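Local coordinates for protein Baccell_00875 (Bacteroides cellulosilyticus DSM 14838, PDB 5NO8) that is a polysaccharide lyase that probably removes the L-rhamnose caps from complex arabinogalactan proteins, at their linkage to glucuronic acid, at residues 136-141 with 224-229; 353-358 with 376-381; 388-393 with 437-442. All coordinates share one frame; numbering follows the deposited sequence.

Overall arrangement
The three contacts fall into two groups at distant places in the chain. Contacts 2 and 3 are neighbours in the helix-rich C-terminal part: their centres lie 12 Å apart and they touch, Asn379 CG coming 3.7 Å from Arg389 O, while the ring of Tyr377 packs on the Arg389 side chain. Contact 1 belongs to the beta-rich N-terminal part, with its centre 51 Å from that of contact 2 and 52 Å from that of contact 3; the nearest atoms of contacts 1 and 3 are still about 25 Å apart. A glycerol, probably from the crystallisation liquor, lies about 4 Å from the Asp141 side chain in contact 1 and does not by itself establish a substrate site.

Contact 1: 136-141 with 224-229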
loop_
_atom_site.group_PDB
_atom_site.type_symbol
_atom_site.label_atom_id
_atom_site.label_comp_id
_atom_site.label_asym_id
_atom_site.label_seq_id
_atom_site.Cartn_x
_atom_site.Cartn_y
_atom_site.Cartn_z
ATOM N N PRO A 136 -1.881 7.318 40.953
ATOM C CA PRO A 136 -1.968 6.628 39.665
ATOM C C PRO A 136 -2.031 7.611 38.488
ATOM O O PRO A 136 -2.580 8.696 38.620
ATOM C CB PRO A 136 -3.267 5.799 39.767
ATOM C CG PRO A 136 -3.635 5.809 41.224
ATOM C CD PRO A 136 -3.053 7.051 41.811
ATOM N N VAL A 137 -1.431 7.213 37.372
ATOM C CA VAL A 137 -1.489 7.979 36.137
ATOM C C VAL A 137 -2.020 7.087 35.021
ATOM O O VAL A 137 -1.809 5.865 35.026
ATOM C CB VAL A 137 -0.112 8.532 35.725
ATOM C CG1 VAL A 137 0.464 9.412 36.843
ATOM C CG2 VAL A 137 0.873 7.430 35.381
ATOM N N SER A 138 -2.700 7.719 34.064
ATOM C CA SER A 138 -3.067 7.081 32.806
ATOM C C SER A 138 -2.192 7.683 31.715
ATOM O O SER A 138 -1.957 8.889 31.703
ATOM C CB SER A 138 -4.531 7.276 32.497
ATOM O OG SER A 138 -5.355 6.629 33.450
ATOM N N LEU A 139 -1.625 6.851 30.866
ATOM C CA LEU A 139 -0.819 7.327 29.747
ATOM C C LEU A 139 -1.571 6.990 28.474
ATOM O O LEU A 139 -1.956 5.833 28.289
ATOM C CB LEU A 139 0.559 6.645 29.706
ATOM C CG LEU A 139 1.428 6.843 30.977
ATOM C CD1 LEU A 139 2.799 6.201 30.816
ATOM C CD2 LEU A 139 1.547 8.331 31.310
ATOM N N TYR A 140 -1.771 7.985 27.620
ATOM C CA TYR A 140 -2.410 7.799 26.352
ATOM C C TYR A 140 -1.450 8.209 25.241
ATOM O O TYR A 140 -0.579 9.073 25.437
ATOM C CB TYR A 140 -3.652 8.658 26.285
ATOM C CG TYR A 140 -4.739 8.305 27.243
ATOM C CD1 TYR A 140 -5.702 7.345 26.904
ATOM C CD2 TYR A 140 -4.835 8.896 28.492
ATOM C CE1 TYR A 140 -6.728 7.044 27.762
ATOM C CE2 TYR A 140 -5.863 8.581 29.368
ATOM C CZ TYR A 140 -6.800 7.636 28.987
ATOM O OH TYR A 140 -7.842 7.335 29.814
ATOM N N ASP A 141 -1.622 7.622 24.054
ATOM C CA ASP A 141 -0.787 7.961 22.894
ATOM C C ASP A 141 0.697 7.925 23.261
ATOM O O ASP A 141 1.450 8.893 23.094
ATOM C CB ASP A 141 -1.218 9.307 22.307
ATOM C CG ASP A 141 -2.409 9.165 21.363
ATOM O OD1 ASP A 141 -3.202 8.201 21.570
ATOM O OD2 ASP A 141 -2.520 9.961 20.387
ATOM N N ASP A 224 -2.347 2.029 25.457
ATOM C CA ASP A 224 -2.635 2.994 26.504
ATOM C C ASP A 224 -2.473 2.275 27.854
ATOM O O ASP A 224 -2.782 1.090 27.969
ATOM C CB ASP A 224 -4.017 3.607 26.322
ATOM C CG ASP A 224 -4.110 4.527 25.077
ATOM O OD1 ASP A 224 -3.115 5.120 24.551
ATOM O OD2 ASP A 224 -5.259 4.711 24.619
ATOM N N LEU A 225 -1.957 2.983 28.853
ATOM C CA LEU A 225 -1.501 2.365 30.102
ATOM C C LEU A 225 -2.172 3.035 31.303
ATOM O O LEU A 225 -2.594 4.215 31.247
ATOM C CB LEU A 225 0.029 2.491 30.264
ATOM C CG LEU A 225 0.938 1.984 29.144
ATOM C CD1 LEU A 225 2.400 2.308 29.358
ATOM C CD2 LEU A 225 0.735 0.492 29.015
ATOM N N LEU A 226 -2.270 2.266 32.377
ATOM C CA LEU A 226 -2.667 2.795 33.672
ATOM C C LEU A 226 -1.619 2.277 34.643
ATOM O O LEU A 226 -1.481 1.059 34.776
ATOM C CB LEU A 226 -4.073 2.308 34.040
ATOM C CG LEU A 226 -4.675 2.778 35.366
ATOM C CD1 LEU A 226 -4.609 4.239 35.560
ATOM C CD2 LEU A 226 -6.134 2.362 35.460
ATOM N N LEU A 227 -0.866 3.184 35.278
ATOM C CA LEU A 227 0.224 2.781 36.155
ATOM C C LEU A 227 -0.011 3.324 37.544
ATOM O O LEU A 227 -0.087 4.523 37.726
ATOM C CB LEU A 227 1.564 3.267 35.637
ATOM C CG LEU A 227 1.998 2.726 34.284
ATOM C CD1 LEU A 227 3.294 3.403 33.896
ATOM C CD2 LEU A 227 2.118 1.211 34.341
ATOM N N LYS A 228 -0.173 2.423 38.506
ATOM C CA LYS A 228 -0.236 2.818 39.916
ATOM C C LYS A 228 1.153 3.256 40.359
ATOM O O LYS A 228 2.145 2.969 39.685
ATOM C CB LYS A 228 -0.768 1.676 40.792
ATOM C CG LYS A 228 -2.235 1.365 40.537
ATOM C CD LYS A 228 -2.610 0.014 41.134
ATOM C CE LYS A 228 -3.937 -0.462 40.604
ATOM N NZ LYS A 228 -4.258 -1.834 41.085
ATOM N N PRO A 229 1.254 3.948 41.505
ATOM C CA PRO A 229 2.593 4.341 41.951
ATOM C C PRO A 229 3.534 3.150 42.090
ATOM O O PRO A 229 3.145 2.128 42.614
ATOM C CB PRO A 229 2.321 4.951 43.325
ATOM C CG PRO A 229 0.998 5.591 43.127
ATOM C CD PRO A 229 0.219 4.558 42.353
HETATM O O HOH W 1 -5.033 7.124 23.186
#
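Four main-chain hydrogen bonds join strands 137-140 and 225-227 as an antiparallel ladder, their directions 158° apart. Val137 with Leu227 and Leu139 with Leu225 are hydrogen-bonded pairs, and Ser138 with Leu226 is the non-hydrogen-bonded pair between them. Leu139 N to Leu225 O is the shortest rung at 2.8 Å, although its donor stands above the carbonyl plane; Leu227 N instead meets Val137 O nearly along the C=O axis.

The side chains sort onto two faces. On one, Leu139 CD1 touches two methyls of the partner strand, Leu225 CD1 and Leu227 CD1, each at 4.2 Å, all three leucines having CG anti to the carbonyl carbon. On the other, Leu226 takes a different rotation, CG anti to the backbone N (chi1 -179°), which lays CD1 over its partner strand, 3.3 Å from Ser138 OG.

Beyond the ladder, Asp141 N donates to Asp224 OD1 (3.0 Å), approaching from above the carboxylate plane with a bent N-H angle of 148°. The other oxygen, Asp224 OD2, reaches the edge of the Tyr140 ring, 3.5 Å from CD1. A water donating to both Asp141 OD1 and Asp224 OD2 ties together two carboxylates that probably repel each other; Asp141 is further held by the Tyr663 hydroxyl and by a salt bridge to Lys664.

Strand 137-140 runs between 225-227 and strand 75-81, where Ser138 and Tyr140 make main-chain hydrogen bonds with Val80 and Thr78. Val137 and Leu139 also pack on Ile110 of strand 110-119, part of a separate antiparallel sheet.

Contact 2: 353-358 with 376-381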
loop_
_atom_site.group_PDB
_atom_site.type_symbol
_atom_site.label_atom_id
_atom_site.label_comp_id
_atom_site.label_asym_id
_atom_site.label_seq_id
_atom_site.Cartn_x
_atom_site.Cartn_y
_atom_site.Cartn_z
ATOM N N GLN A 353 -22.900 8.593 -10.724
ATOM C CA GLN A 353 -21.615 9.242 -11.018
ATOM C C GLN A 353 -21.428 9.619 -12.489
ATOM O O GLN A 353 -20.364 10.105 -12.850
ATOM C CB GLN A 353 -20.435 8.387 -10.526
ATOM C CG GLN A 353 -20.519 8.041 -9.038
ATOM C CD GLN A 353 -19.215 7.575 -8.408
ATOM O OE1 GLN A 353 -19.246 6.760 -7.475
ATOM N NE2 GLN A 353 -18.068 8.130 -8.856
ATOM N N GLN A 354 -22.436 9.402 -13.334
ATOM C CA GLN A 354 -22.383 9.893 -14.718
ATOM C C GLN A 354 -23.137 11.225 -14.810
ATOM O O GLN A 354 -24.286 11.330 -14.403
ATOM C CB GLN A 354 -22.936 8.875 -15.726
ATOM C CG GLN A 354 -22.661 9.281 -17.193
ATOM C CD GLN A 354 -22.927 8.186 -18.203
ATOM O OE1 GLN A 354 -22.206 8.043 -19.218
ATOM N NE2 GLN A 354 -23.911 7.352 -17.907
ATOM N N MET A 355 -22.464 12.249 -15.335
ATOM C CA MET A 355 -23.104 13.537 -15.608
ATOM C C MET A 355 -24.198 13.327 -16.668
ATOM O O MET A 355 -23.892 12.902 -17.773
ATOM C CB MET A 355 -22.062 14.530 -16.152
ATOM C CG MET A 355 -22.609 15.926 -16.506
ATOM S SD MET A 355 -23.428 16.747 -15.140
ATOM C CE MET A 355 -22.013 17.227 -14.138
ATOM N N ASN A 356 -25.446 13.586 -16.299
ATOM C CA ASN A 356 -26.589 13.487 -17.197
ATOM C C ASN A 356 -27.275 14.861 -17.228
ATOM O O ASN A 356 -28.170 15.146 -16.460
ATOM C CB ASN A 356 -27.548 12.376 -16.738
ATOM C CG ASN A 356 -26.907 10.994 -16.782
ATOM O OD1 ASN A 356 -26.030 10.710 -17.600
ATOM N ND2 ASN A 356 -27.355 10.122 -15.889
ATOM N N ASN A 357 -26.790 15.732 -18.095
ATOM C CA ASN A 357 -27.247 17.123 -18.116
ATOM C C ASN A 357 -26.773 17.638 -19.455
ATOM O O ASN A 357 -25.619 18.067 -19.575
ATOM C CB ASN A 357 -26.639 17.906 -16.935
ATOM C CG ASN A 357 -26.993 19.398 -16.934
ATOM O OD1 ASN A 357 -27.898 19.859 -17.632
ATOM N ND2 ASN A 357 -26.275 20.155 -16.127
ATOM N N PRO A 358 -27.631 17.523 -20.493
ATOM C CA PRO A 358 -27.263 18.206 -21.735
ATOM C C PRO A 358 -27.110 19.678 -21.379
ATOM O O PRO A 358 -27.839 20.162 -20.520
ATOM C CB PRO A 358 -28.456 17.944 -22.669
ATOM C CG PRO A 358 -29.574 17.467 -21.792
ATOM C CD PRO A 358 -28.928 16.820 -20.604
ATOM N N ILE A 376 -22.254 14.402 -7.185
ATOM C CA ILE A 376 -21.076 14.525 -8.036
ATOM C C ILE A 376 -20.271 15.761 -7.599
ATOM O O ILE A 376 -20.853 16.808 -7.277
ATOM C CB ILE A 376 -21.455 14.613 -9.531
ATOM C CG1 ILE A 376 -21.862 13.231 -10.050
ATOM C CG2 ILE A 376 -20.271 15.058 -10.389
ATOM C CD1 ILE A 376 -22.562 13.236 -11.384
ATOM N N TYR A 377 -18.944 15.604 -7.526
ATOM C CA TYR A 377 -18.039 16.716 -7.246
ATOM C C TYR A 377 -17.680 17.425 -8.546
ATOM O O TYR A 377 -17.050 16.850 -9.439
ATOM C CB TYR A 377 -16.767 16.251 -6.539
ATOM C CG TYR A 377 -15.853 17.415 -6.191
ATOM C CD1 TYR A 377 -16.248 18.384 -5.271
ATOM C CD2 TYR A 377 -14.602 17.552 -6.800
ATOM C CE1 TYR A 377 -15.420 19.473 -4.970
ATOM C CE2 TYR A 377 -13.763 18.627 -6.500
ATOM C CZ TYR A 377 -14.171 19.578 -5.575
ATOM O OH TYR A 377 -13.339 20.650 -5.285
ATOM N N LEU A 378 -18.068 18.698 -8.630
ATOM C CA LEU A 378 -17.974 19.465 -9.870
ATOM C C LEU A 378 -16.643 20.204 -10.075
ATOM O O LEU A 378 -16.435 20.824 -11.132
ATOM C CB LEU A 378 -19.132 20.468 -9.931
ATOM C CG LEU A 378 -20.539 19.872 -9.885
ATOM C CD1 LEU A 378 -21.579 20.999 -9.842
ATOM C CD2 LEU A 378 -20.752 18.958 -11.076
ATOM N N ASN A 379 -15.743 20.129 -9.090
ATOM C CA ASN A 379 -14.398 20.713 -9.202
ATOM C C ASN A 379 -14.478 22.223 -9.404
ATOM O O ASN A 379 -13.782 22.805 -10.242
ATOM C CB ASN A 379 -13.613 20.046 -10.327
ATOM C CG ASN A 379 -12.122 20.093 -10.102
ATOM O OD1 ASN A 379 -11.648 20.303 -8.981
ATOM N ND2 ASN A 379 -11.378 19.876 -11.156
ATOM N N ASP A 380 -15.350 22.813 -8.597
ATOM C CA ASP A 380 -15.757 24.207 -8.676
ATOM C C ASP A 380 -15.506 24.907 -7.330
ATOM O O ASP A 380 -16.020 25.999 -7.101
ATOM C CB ASP A 380 -17.256 24.273 -9.052
ATOM C CG ASP A 380 -18.171 23.540 -8.039
ATOM O OD1 ASP A 380 -17.697 22.625 -7.304
ATOM O OD2 ASP A 380 -19.376 23.866 -7.984
ATOM N N THR A 381 -14.709 24.268 -6.464
ATOM C CA THR A 381 -14.429 24.714 -5.088
ATOM C C THR A 381 -12.916 24.562 -4.846
ATOM O O THR A 381 -12.276 23.714 -5.489
ATOM C CB THR A 381 -15.192 23.859 -4.046
#
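Apolar packing carries this join: no hydrogen bond crosses between residues 353-358 and 376-381, and the two segments bury a modest 170 Å² together. Ile376 supplies the largest share. Its CA-CB bond aims at the other segment, and with CG1 anti to the carbonyl carbon and chi2 extended at 166°, the delta methyl is carried outward to the tip. That methyl meets main chain, not a side chain: Ile376 CD1 is 3.9 Å from Gln353 C, 4.0 Å from Gln354 O and 4.1 Å from Met355 N. One branch back, Ile376 CG1 lies 4.1 Å from Gln353 CA, so the isoleucine rests along the consecutive peptide groups that leave helix 338-352.

The second apolar touch is tip to tip. Met355 starts with CG anti to the backbone N, then bends at chi2 (57°) and again at chi3 (74°), and this double bend brings its methyl to Leu378, CE to CD2 at 3.7 Å. The two side chains cross at about a right angle, so that end methyls meet and the chains do not run alongside each other.

Ile376 ends strand 375-376, an outermost strand of a small four-stranded antiparallel sheet in the helix-rich domain, paired with strand 369-370. The contact thus packs the chain leaving helix 338-352 against the exit from this beta hairpin.

Several polar groups of both segments have partners outside the pair. Gln353 NE2 donates to Met367 O and its OE1 accepts from Arg345, while Leu378 O accepts from Arg362. Main-chain bonds from Gln353 to Met367 and from Tyr377 to Val368 tie both segments to the intervening chain.

Contact 3: 388-393 with 437-442; sequences DRDEGA and YSSVDQ
Asp390 OD1 is gripped twice: the main-chain N of Gly392 donates to it at 3.3 Å, and Arg395 forms a salt bridge with it. The other oxygen of the group, Asp390 OD2, receives a very short hydrogen bond, 2.5 Å from Ser438 OG, on its syn lone pair. With chi1 at 77°, CG occupies the crowded position between N and the carbonyl carbon, which turns the carboxylate over its own backbone and toward Ser438. The Arg395 salt bridge would probably favour the charged form of this buried acid.

The bond from Gly392 N to the aspartate two residues earlier makes an Asx turn, which here leads the loop toward helix 396-409. Crowding is visible at the turn: a CB on Gly392 would stand 2.6 Å from Ser438 O, a clash. An alanine in place of Asp390 would take away the acceptor of the Asx turn, of Ser438 OG and of the Arg395 salt bridge, and would probably leave the two loops less firmly joined.

Glu391 makes the second crossing bond. Its chain bends at chi2 (-93°), sending OE2 across to Val440 N at 2.9 Å; the bond is fairly straight at 163°, but the donor stands above the carboxylate plane. The same oxygen lies 3.6 Å from Val440 CG1 and 3.4 Å from Ser439 CB. Glu391 and Val440 both pack on Phe424 of helix 412-429.

Ser439 OG turns to its own loop, donating to Asp441 OD1 at 2.7 Å. A water bridges Ala393 N and Tyr437 O, accepting from the first and donating to the second.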
loop_
_atom_site.group_PDB
_atom_site.type_symbol
_atom_site.label_atom_id
_atom_site.label_comp_id
_atom_site.label_asym_id
_atom_site.label_seq_id
_atom_site.Cartn_x
_atom_site.Cartn_y
_atom_site.Cartn_z
ATOM N N ASP A 388 -6.458 16.610 -10.337
ATOM C CA ASP A 388 -6.662 15.242 -9.859
ATOM C C ASP A 388 -8.102 14.940 -9.410
ATOM O O ASP A 388 -8.380 13.818 -8.968
ATOM C CB ASP A 388 -5.642 14.884 -8.775
ATOM C CG ASP A 388 -4.220 14.719 -9.328
ATOM O OD1 ASP A 388 -4.043 14.085 -10.392
ATOM O OD2 ASP A 388 -3.273 15.244 -8.693
ATOM N N ARG A 389 -9.008 15.910 -9.542
ATOM C CA ARG A 389 -10.424 15.716 -9.249
ATOM C C ARG A 389 -11.273 16.093 -10.473
ATOM O O ARG A 389 -12.464 16.412 -10.341
ATOM C CB ARG A 389 -10.820 16.543 -8.021
ATOM C CG ARG A 389 -10.075 16.138 -6.747
ATOM C CD ARG A 389 -9.978 17.264 -5.715
ATOM N NE ARG A 389 -9.297 16.770 -4.517
ATOM C CZ ARG A 389 -7.979 16.606 -4.388
ATOM N NH1 ARG A 389 -7.141 16.941 -5.384
ATOM N NH2 ARG A 389 -7.480 16.103 -3.245
ATOM N N ASP A 390 -10.665 16.013 -11.658
ATOM C CA ASP A 390 -11.330 16.453 -12.869
ATOM C C ASP A 390 -12.029 15.280 -13.560
ATOM O O ASP A 390 -12.089 14.175 -13.013
ATOM C CB ASP A 390 -10.354 17.278 -13.768
ATOM C CG ASP A 390 -9.333 16.444 -14.546
ATOM O OD1 ASP A 390 -9.305 15.184 -14.553
ATOM O OD2 ASP A 390 -8.475 17.107 -15.185
ATOM N N GLU A 391 -12.559 15.542 -14.746
ATOM C CA GLU A 391 -13.487 14.655 -15.443
ATOM C C GLU A 391 -12.828 13.648 -16.397
ATOM O O GLU A 391 -13.529 12.931 -17.131
ATOM C CB GLU A 391 -14.542 15.526 -16.178
ATOM C CG GLU A 391 -13.984 16.449 -17.258
ATOM C CD GLU A 391 -13.657 17.861 -16.783
ATOM O OE1 GLU A 391 -13.223 18.054 -15.608
ATOM O OE2 GLU A 391 -13.811 18.798 -17.617
ATOM N N GLY A 392 -11.493 13.570 -16.397
ATOM C CA GLY A 392 -10.761 12.641 -17.250
ATOM C C GLY A 392 -9.682 11.922 -16.466
ATOM O O GLY A 392 -9.866 11.620 -15.270
ATOM N N ALA A 393 -8.552 11.671 -17.124
ATOM C CA ALA A 393 -7.384 11.037 -16.512
ATOM C C ALA A 393 -7.767 9.702 -15.849
ATOM O O ALA A 393 -8.366 8.847 -16.507
ATOM C CB ALA A 393 -6.692 11.995 -15.537
ATOM N N TYR A 437 -6.461 15.246 -23.341
ATOM C CA TYR A 437 -6.519 16.056 -22.135
ATOM C C TYR A 437 -7.402 15.353 -21.100
ATOM O O TYR A 437 -8.019 14.330 -21.394
ATOM C CB TYR A 437 -7.075 17.436 -22.470
ATOM C CG TYR A 437 -6.140 18.196 -23.381
ATOM C CD1 TYR A 437 -5.006 18.837 -22.860
ATOM C CD2 TYR A 437 -6.349 18.231 -24.757
ATOM C CE1 TYR A 437 -4.123 19.517 -23.691
ATOM C CE2 TYR A 437 -5.483 18.922 -25.593
ATOM C CZ TYR A 437 -4.371 19.558 -25.056
ATOM O OH TYR A 437 -3.486 20.230 -25.878
ATOM N N SER A 438 -7.455 15.919 -19.907
ATOM C CA SER A 438 -8.260 15.371 -18.817
ATOM C C SER A 438 -9.467 16.253 -18.453
ATOM O O SER A 438 -10.271 15.851 -17.617
ATOM C CB SER A 438 -7.353 15.124 -17.601
ATOM O OG SER A 438 -6.934 16.343 -16.990
ATOM N N SER A 439 -9.595 17.455 -19.042
ATOM C CA SER A 439 -10.756 18.311 -18.817
ATOM C C SER A 439 -11.223 18.989 -20.127
ATOM O O SER A 439 -10.458 19.071 -21.103
ATOM C CB SER A 439 -10.478 19.336 -17.709
ATOM O OG SER A 439 -9.407 20.202 -18.072
ATOM N N VAL A 440 -12.489 19.412 -20.136
ATOM C CA VAL A 440 -13.154 19.925 -21.349
ATOM C C VAL A 440 -12.558 21.251 -21.850
ATOM O O VAL A 440 -12.554 21.493 -23.048
ATOM C CB VAL A 440 -14.684 20.065 -21.194
ATOM C CG1 VAL A 440 -15.316 18.704 -20.859
ATOM C CG2 VAL A 440 -15.071 21.100 -20.137
ATOM N N ASP A 441 -12.057 22.083 -20.943
ATOM C CA ASP A 441 -11.270 23.281 -21.322
ATOM C C ASP A 441 -10.030 22.980 -22.202
ATOM O O ASP A 441 -9.637 23.811 -23.025
ATOM C CB ASP A 441 -10.831 24.075 -20.074
ATOM C CG ASP A 441 -10.068 23.214 -19.059
ATOM O OD1 ASP A 441 -10.741 22.525 -18.259
ATOM O OD2 ASP A 441 -8.812 23.220 -19.064
ATOM N N GLN A 442 -9.416 21.814 -22.006
ATOM C CA GLN A 442 -8.181 21.415 -22.686
ATOM C C GLN A 442 -7.021 22.429 -22.484
ATOM O O GLN A 442 -6.100 22.478 -23.303
ATOM C CB GLN A 442 -8.423 21.133 -24.183
ATOM C CG GLN A 442 -9.506 20.091 -24.472
ATOM C CD GLN A 442 -9.585 19.679 -25.940
ATOM O OE1 GLN A 442 -8.900 20.235 -26.801
ATOM N NE2 GLN A 442 -10.437 18.698 -26.231
HETATM O O HOH W 2 -7.957 12.028 -19.986
#